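Local coordinates for nucleoprotein (Rift valley fever virus, PDB 3OV9) that encapsidates the viral genomic RNA, assembling into ring-shaped hexamers and protecting the RNA from nucleases, at residues Y140-A150 with I165-F176. Numbering follows the deposited sequence.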
loop_
_atom_site.group_PDB
_atom_site.type_symbol
_atom_site.label_atom_id
_atom_site.label_comp_id
_atom_site.label_asym_id
_atom_site.label_seq_id
_atom_site.Cartn_x
_atom_site.Cartn_y
_atom_site.Cartn_z
ATOM N N TYR A 140 -16.939 38.770 -4.869
ATOM C CA TYR A 140 -16.091 38.371 -3.748
ATOM C C TYR A 140 -14.979 39.395 -3.514
ATOM O O TYR A 140 -14.329 39.821 -4.461
ATOM C CB TYR A 140 -15.496 36.970 -3.955
ATOM C CG TYR A 140 -14.754 36.499 -2.725
ATOM C CD1 TYR A 140 -15.435 35.888 -1.675
ATOM C CD2 TYR A 140 -13.378 36.712 -2.590
ATOM C CE1 TYR A 140 -14.768 35.483 -0.526
ATOM C CE2 TYR A 140 -12.700 36.311 -1.444
ATOM C CZ TYR A 140 -13.403 35.698 -0.415
ATOM O OH TYR A 140 -12.744 35.295 0.721
ATOM N N PRO A 141 -14.762 39.800 -2.245
ATOM C CA PRO A 141 -13.745 40.807 -1.946
ATOM C C PRO A 141 -12.321 40.352 -2.269
ATOM O O PRO A 141 -11.803 39.417 -1.652
ATOM C CB PRO A 141 -13.904 41.028 -0.434
ATOM C CG PRO A 141 -15.282 40.592 -0.129
ATOM C CD PRO A 141 -15.528 39.432 -1.041
ATOM N N ARG A 142 -11.702 41.029 -3.232
ATOM C CA ARG A 142 -10.347 40.702 -3.668
ATOM C C ARG A 142 -9.309 40.850 -2.556
ATOM O O ARG A 142 -8.357 40.082 -2.495
ATOM C CB ARG A 142 -9.953 41.529 -4.900
ATOM C CG ARG A 142 -10.249 40.858 -6.249
ATOM C CD ARG A 142 -11.718 40.506 -6.412
ATOM N NE ARG A 142 -12.063 40.121 -7.782
ATOM C CZ ARG A 142 -13.198 39.517 -8.124
ATOM N NH1 ARG A 142 -14.101 39.210 -7.201
ATOM N NH2 ARG A 142 -13.429 39.209 -9.394
ATOM N N HIS A 143 -9.511 41.823 -1.666
ATOM C CA HIS A 143 -8.598 42.059 -0.544
ATOM C C HIS A 143 -8.422 40.840 0.373
ATOM O O HIS A 143 -7.427 40.746 1.097
ATOM C CB HIS A 143 -9.066 43.261 0.288
ATOM C CG HIS A 143 -8.986 44.570 -0.435
ATOM N ND1 HIS A 143 -10.026 45.064 -1.193
ATOM C CD2 HIS A 143 -7.997 45.492 -0.505
ATOM C CE1 HIS A 143 -9.680 46.233 -1.703
ATOM N NE2 HIS A 143 -8.454 46.516 -1.301
ATOM N N MET A 144 -9.388 39.919 0.337
ATOM C CA MET A 144 -9.380 38.727 1.193
ATOM C C MET A 144 -8.660 37.529 0.561
ATOM O O MET A 144 -8.524 36.479 1.193
ATOM C CB MET A 144 -10.817 38.317 1.558
ATOM C CG MET A 144 -11.553 39.265 2.499
ATOM S SD MET A 144 -13.181 38.646 2.976
ATOM C CE MET A 144 -13.496 39.672 4.417
ATOM N N MET A 145 -8.196 37.689 -0.677
ATOM C CA MET A 145 -7.707 36.558 -1.470
ATOM C C MET A 145 -6.216 36.237 -1.301
ATOM O O MET A 145 -5.505 35.982 -2.275
ATOM C CB MET A 145 -8.078 36.736 -2.948
ATOM C CG MET A 145 -9.573 36.676 -3.214
ATOM S SD MET A 145 -9.998 36.852 -4.961
ATOM C CE MET A 145 -9.183 35.413 -5.652
ATOM N N HIS A 146 -5.755 36.249 -0.053
ATOM C CA HIS A 146 -4.451 35.690 0.317
ATOM C C HIS A 146 -4.447 35.432 1.823
ATOM O O HIS A 146 -5.114 36.158 2.563
ATOM C CB HIS A 146 -3.298 36.617 -0.083
ATOM C CG HIS A 146 -1.972 35.924 -0.147
ATOM N ND1 HIS A 146 -1.049 35.987 0.874
ATOM C CD2 HIS A 146 -1.433 35.117 -1.091
ATOM C CE1 HIS A 146 0.013 35.273 0.550
ATOM N NE2 HIS A 146 -0.195 34.731 -0.637
ATOM N N PRO A 147 -3.723 34.388 2.290
ATOM C CA PRO A 147 -3.663 34.161 3.742
ATOM C C PRO A 147 -3.137 35.368 4.529
ATOM O O PRO A 147 -3.467 35.517 5.713
ATOM C CB PRO A 147 -2.713 32.967 3.868
ATOM C CG PRO A 147 -2.913 32.214 2.595
ATOM C CD PRO A 147 -3.122 33.266 1.540
ATOM N N SER A 148 -2.356 36.222 3.865
ATOM C CA SER A 148 -1.856 37.478 4.441
ATOM C C SER A 148 -2.959 38.346 5.040
ATOM O O SER A 148 -2.712 39.092 5.987
ATOM C CB SER A 148 -1.104 38.299 3.381
ATOM O OG SER A 148 0.011 37.587 2.872
ATOM N N PHE A 149 -4.170 38.247 4.489
ATOM C CA PHE A 149 -5.305 39.070 4.924
ATOM C C PHE A 149 -5.632 38.925 6.409
ATOM O O PHE A 149 -6.122 39.870 7.035
ATOM C CB PHE A 149 -6.562 38.777 4.086
ATOM C CG PHE A 149 -7.815 39.393 4.648
ATOM C CD1 PHE A 149 -8.086 40.746 4.455
ATOM C CD2 PHE A 149 -8.703 38.631 5.399
ATOM C CE1 PHE A 149 -9.234 41.320 4.991
ATOM C CE2 PHE A 149 -9.856 39.198 5.940
ATOM C CZ PHE A 149 -10.117 40.547 5.735
ATOM N N ALA A 150 -5.376 37.743 6.962
ATOM C CA ALA A 150 -5.637 37.483 8.380
ATOM C C ALA A 150 -5.001 38.528 9.308
ATOM O O ALA A 150 -5.578 38.869 10.344
ATOM C CB ALA A 150 -5.179 36.085 8.753
ATOM N N ILE A 165 -16.453 38.400 8.832
ATOM C CA ILE A 165 -15.182 38.695 8.160
ATOM C C ILE A 165 -14.360 37.419 7.968
ATOM O O ILE A 165 -13.846 37.165 6.875
ATOM C CB ILE A 165 -14.359 39.778 8.933
ATOM C CG1 ILE A 165 -14.981 41.174 8.760
ATOM C CG2 ILE A 165 -12.875 39.772 8.522
ATOM C CD1 ILE A 165 -14.794 41.819 7.383
ATOM N N LEU A 166 -14.264 36.617 9.027
ATOM C CA LEU A 166 -13.470 35.389 9.002
ATOM C C LEU A 166 -14.100 34.285 8.156
ATOM O O LEU A 166 -13.393 33.599 7.421
ATOM C CB LEU A 166 -13.165 34.897 10.422
ATOM C CG LEU A 166 -12.201 35.769 11.238
ATOM C CD1 LEU A 166 -11.997 35.198 12.632
ATOM C CD2 LEU A 166 -10.858 35.948 10.529
ATOM N N ASP A 167 -15.422 34.132 8.246
ATOM C CA ASP A 167 -16.151 33.171 7.413
ATOM C C ASP A 167 -15.999 33.513 5.928
ATOM O O ASP A 167 -15.735 32.627 5.109
ATOM C CB ASP A 167 -17.636 33.114 7.795
ATOM C CG ASP A 167 -17.890 32.381 9.112
ATOM O OD1 ASP A 167 -16.975 31.714 9.641
ATOM O OD2 ASP A 167 -19.029 32.467 9.616
ATOM N N ALA A 168 -16.152 34.796 5.593
ATOM C CA ALA A 168 -15.974 35.277 4.219
ATOM C C ALA A 168 -14.569 34.978 3.694
ATOM O O ALA A 168 -14.413 34.498 2.571
ATOM C CB ALA A 168 -16.270 36.772 4.126
ATOM N N HIS A 169 -13.559 35.263 4.516
ATOM C CA HIS A 169 -12.159 34.972 4.195
ATOM C C HIS A 169 -11.928 33.465 4.057
ATOM O O HIS A 169 -11.180 33.025 3.179
ATOM C CB HIS A 169 -11.244 35.578 5.274
ATOM C CG HIS A 169 -9.789 35.243 5.120
ATOM N ND1 HIS A 169 -9.082 35.474 3.959
ATOM C CD2 HIS A 169 -8.901 34.725 6.002
ATOM C CE1 HIS A 169 -7.827 35.097 4.126
ATOM N NE2 HIS A 169 -7.690 34.638 5.357
ATOM N N SER A 170 -12.590 32.689 4.913
ATOM C CA SER A 170 -12.464 31.227 4.913
ATOM C C SER A 170 -13.006 30.569 3.639
ATOM O O SER A 170 -12.563 29.473 3.272
ATOM C CB SER A 170 -13.125 30.623 6.154
ATOM O OG SER A 170 -12.436 31.009 7.336
ATOM N N LEU A 171 -13.949 31.232 2.967
ATOM C CA LEU A 171 -14.447 30.747 1.675
ATOM C C LEU A 171 -13.302 30.665 0.670
ATOM O O LEU A 171 -13.145 29.647 -0.010
ATOM C CB LEU A 171 -15.587 31.623 1.135
ATOM C CG LEU A 171 -16.274 31.130 -0.148
ATOM C CD1 LEU A 171 -17.199 29.946 0.134
ATOM C CD2 LEU A 171 -17.040 32.256 -0.835
ATOM N N TYR A 172 -12.501 31.733 0.594
ATOM C CA TYR A 172 -11.291 31.739 -0.230
ATOM C C TYR A 172 -10.268 30.695 0.225
ATOM O O TYR A 172 -9.694 29.990 -0.606
ATOM C CB TYR A 172 -10.643 33.133 -0.275
ATOM C CG TYR A 172 -9.153 33.087 -0.549
ATOM C CD1 TYR A 172 -8.661 32.961 -1.850
ATOM C CD2 TYR A 172 -8.234 33.144 0.500
ATOM C CE1 TYR A 172 -7.290 32.905 -2.099
ATOM C CE2 TYR A 172 -6.870 33.082 0.264
ATOM C CZ TYR A 172 -6.402 32.964 -1.033
ATOM O OH TYR A 172 -5.044 32.909 -1.255
ATOM N N LEU A 173 -10.033 30.617 1.536
ATOM C CA LEU A 173 -9.022 29.710 2.090
ATOM C C LEU A 173 -9.349 28.251 1.793
ATOM O O LEU A 173 -8.447 27.436 1.604
ATOM C CB LEU A 173 -8.853 29.917 3.598
ATOM C CG LEU A 173 -8.149 31.190 4.079
ATOM C CD1 LEU A 173 -8.227 31.270 5.591
ATOM C CD2 LEU A 173 -6.700 31.236 3.617
ATOM N N LEU A 174 -10.643 27.944 1.750
ATOM C CA LEU A 174 -11.131 26.614 1.384
ATOM C C LEU A 174 -10.754 26.255 -0.054
ATOM O O LEU A 174 -10.252 25.158 -0.311
ATOM C CB LEU A 174 -12.651 26.540 1.578
ATOM C CG LEU A 174 -13.403 25.253 1.217
ATOM C CD1 LEU A 174 -12.949 24.078 2.072
ATOM C CD2 LEU A 174 -14.905 25.471 1.361
ATOM N N GLN A 175 -10.990 27.186 -0.977
ATOM C CA GLN A 175 -10.692 26.976 -2.395
ATOM C C GLN A 175 -9.189 26.949 -2.642
ATOM O O GLN A 175 -8.682 26.056 -3.322
ATOM C CB GLN A 175 -11.338 28.064 -3.265
ATOM C CG GLN A 175 -12.778 28.421 -2.907
ATOM C CD GLN A 175 -13.709 27.221 -2.863
ATOM O OE1 GLN A 175 -13.749 26.407 -3.792
ATOM N NE2 GLN A 175 -14.474 27.111 -1.781
ATOM N N PHE A 176 -8.492 27.931 -2.073
ATOM C CA PHE A 176 -7.047 28.094 -2.223
ATOM C C PHE A 176 -6.272 26.866 -1.749
ATOM O O PHE A 176 -5.388 26.379 -2.456
ATOM C CB PHE A 176 -6.594 29.348 -1.465
ATOM C CG PHE A 176 -5.140 29.695 -1.644
ATOM C CD1 PHE A 176 -4.677 30.230 -2.845
ATOM C CD2 PHE A 176 -4.240 29.516 -0.598
ATOM C CE1 PHE A 176 -3.334 30.566 -3.003
ATOM C CE2 PHE A 176 -2.896 29.847 -0.747
ATOM C CZ PHE A 176 -2.442 30.374 -1.952
HETATM O O HOH W 1 -4.332 34.089 -3.669
HETATM O O HOH W 2 -5.459 33.313 6.606
#
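Residues 140-150, a loop with two short 3-10 turns, run along one side of helix 159-180, with the CA atoms of Met144 and His169 5.6 Å apart. His169 sends ND1 to Met144 O at 3.0 Å; the carbonyl is met on a lone pair and in the imidazole plane, though the bond is bent, with an N-H...O angle of 132°. The imidazole edge reaches the loop because CG stands anti to the backbone N (chi1 175°). Phe149 CD2 and Leu173 CG cover opposite faces of this ring, and a water joins its NE2 to Pro147 O, so both nitrogens have partners. Tyr140 OH donates to Ala168 O, 2.6 Å away, coming from above the carbonyl plane. In this orthogonal bundle of helices, which has no strands, the largely buried contact packs the connection after helix 130-136 onto helix 159-180; helix 232-243 also touches Tyr140 and Ala168. The Tyr172 ring turns one face to the loop backbone: Met145 CA makes a CH-pi contact 3.6 Å from the ring centroid, while Phe176 CB backs the other face. A second water bridges Tyr172 OH and Met145 O. The extended Met144 chain lays SD against Ala168 CB at 3.8 Å and its methyl beside Ile165.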